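Local coordinates for putative phosphinothricin n-acetyltransferase (Acinetobacter baylyi, PDB 2JLM) that transfers the acetyl group of acetyl-CoA, probably to the amino group of L-methionine sulfoximine and L-methionine sulfone, as a member of the GNAT acetyltransferase family, at the interface of chains A and B. Coordinates in Å, arbitrary orientation; residue numbers count along the deposited sequence, not the author numbering. Chains: chain A/B, Putative phosphinothricin n-acetyltransferase.

The interface of chains A and B. Residues chain A 7-10; chain B 7-10.
A:Thr8, A:Phe10, B:Thr8 and B:Phe10 join the two copies of the enzyme by parallel beta pairing, in which strand 7-14 of chain A runs beside strand 6-9 of chain B and the residue that follows it, B:Phe10. The bridge partners are offset by one residue, with A:Thr8, A:Leu9 and A:Phe10 facing B:Thr7, B:Thr8 and B:Leu9, in keeping with an interface that is not an exact two-fold. The pairing links two copies of a six-copy assembly; whether it persists in solution the structure alone does not show.

Main-chain hydrogen bonds form the ladder. B:Thr8 N donates to A:Thr8 O at 2.7 Å, almost straight at the hydrogen (171°). B:Thr8 then returns a bond through its carbonyl, A:Phe10 N lying 2.9 Å from B:Thr8 O. The next rung, from just past the end of strand 6-9, runs from B:Phe10 N to A:Phe10 O, also 2.9 Å. B:Thr8 and A:Phe10 thus each bond across the seam through both backbone N-H and C=O.

A side-chain hydrogen bond supplements the ladder: the hydroxyls A:Thr7 OG1 and B:Thr8 OG1 meet at 2.8 Å, their side chains crossing at about a right angle. A:Thr7 OG1 reaches across because it is anti to its own backbone N (chi1 -163°).

Apolar groups pack on both faces of the paired strands. On the face bearing the hydroxyl pair, A:Leu9 sets its branch carbon CG 3.6 Å from B:Phe10 CD2 at the ring rim, while its methyl CD1 approaches the methyl CG2 of B:Thr8 at 3.7 Å. On the other face the ring of A:Phe10 is laid against chain B, its CE2 3.8 Å from B:Thr7 CB. B:Leu9 lies over part of one face of this ring, its CA 3.6 Å above the plane of A:Phe10 and offset toward the rim.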
loop_
_atom_site.group_PDB
_atom_site.type_symbol
_atom_site.label_atom_id
_atom_site.label_comp_id
_atom_site.label_asym_id
_atom_site.label_seq_id
_atom_site.Cartn_x
_atom_site.Cartn_y
_atom_site.Cartn_z
ATOM N N THR A 7 27.881 -9.265 -23.866
ATOM C CA THR A 7 27.095 -8.961 -22.671
ATOM C C THR A 7 25.583 -9.025 -22.854
ATOM O O THR A 7 25.048 -8.673 -23.909
ATOM C CB THR A 7 27.468 -7.587 -22.074
ATOM O OG1 THR A 7 26.982 -7.505 -20.728
ATOM C CG2 THR A 7 26.873 -6.457 -22.902
ATOM N N THR A 8 24.905 -9.485 -21.809
ATOM C CA THR A 8 23.453 -9.454 -21.758
ATOM C C THR A 8 23.025 -8.232 -20.973
ATOM O O THR A 8 23.339 -8.097 -19.786
ATOM C CB THR A 8 22.871 -10.692 -21.069
ATOM O OG1 THR A 8 23.157 -11.855 -21.850
ATOM C CG2 THR A 8 21.357 -10.548 -20.920
ATOM N N LEU A 9 22.323 -7.335 -21.649
ATOM C CA LEU A 9 21.768 -6.162 -20.999
ATOM C C LEU A 9 20.456 -6.579 -20.345
ATOM O O LEU A 9 19.658 -7.300 -20.947
ATOM C CB LEU A 9 21.527 -5.064 -22.034
ATOM C CG LEU A 9 21.308 -3.651 -21.505
ATOM C CD1 LEU A 9 22.581 -3.141 -20.878
ATOM C CD2 LEU A 9 20.860 -2.741 -22.634
ATOM N N PHE A 10 20.229 -6.142 -19.111
ATOM C CA PHE A 10 18.985 -6.487 -18.431
ATOM C C PHE A 10 18.586 -5.407 -17.448
ATOM O O PHE A 10 19.426 -4.629 -16.984
ATOM C CB PHE A 10 19.122 -7.823 -17.688
ATOM C CG PHE A 10 19.816 -7.704 -16.363
ATOM C CD1 PHE A 10 19.087 -7.542 -15.197
ATOM C CD2 PHE A 10 21.200 -7.741 -16.286
ATOM C CE1 PHE A 10 19.725 -7.429 -13.973
ATOM C CE2 PHE A 10 21.844 -7.630 -15.074
ATOM C CZ PHE A 10 21.109 -7.476 -13.914
ATOM N N THR B 7 26.746 -10.108 -17.748
ATOM C CA THR B 7 25.506 -9.340 -17.610
ATOM C C THR B 7 25.802 -7.867 -17.329
ATOM O O THR B 7 26.724 -7.528 -16.578
ATOM C CB THR B 7 24.616 -9.843 -16.459
ATOM O OG1 THR B 7 25.435 -10.422 -15.434
ATOM C CG2 THR B 7 23.607 -10.866 -16.952
ATOM N N THR B 8 25.002 -6.994 -17.929
ATOM C CA THR B 8 25.079 -5.567 -17.646
ATOM C C THR B 8 23.692 -5.087 -17.222
ATOM O O THR B 8 22.716 -5.231 -17.967
ATOM C CB THR B 8 25.595 -4.780 -18.873
ATOM O OG1 THR B 8 26.955 -5.160 -19.145
ATOM C CG2 THR B 8 25.533 -3.279 -18.616
ATOM N N LEU B 9 23.592 -4.562 -16.006
ATOM C CA LEU B 9 22.319 -4.045 -15.520
ATOM C C LEU B 9 22.170 -2.597 -15.946
ATOM O O LEU B 9 23.137 -1.840 -15.916
ATOM C CB LEU B 9 22.249 -4.101 -13.994
ATOM C CG LEU B 9 21.184 -3.194 -13.363
ATOM C CD1 LEU B 9 19.779 -3.809 -13.502
ATOM C CD2 LEU B 9 21.496 -2.921 -11.912
ATOM N N PHE B 10 20.966 -2.209 -16.352
ATOM C CA PHE B 10 20.655 -0.786 -16.411
ATOM C C PHE B 10 19.419 -0.474 -15.583
ATOM O O PHE B 10 18.475 -1.250 -15.537
ATOM C CB PHE B 10 20.536 -0.259 -17.852
ATOM C CG PHE B 10 19.313 -0.723 -18.591
ATOM C CD1 PHE B 10 18.263 0.155 -18.843
ATOM C CD2 PHE B 10 19.225 -2.019 -19.073
ATOM C CE1 PHE B 10 17.145 -0.262 -19.550
ATOM C CE2 PHE B 10 18.107 -2.440 -19.774
ATOM C CZ PHE B 10 17.068 -1.558 -20.015
#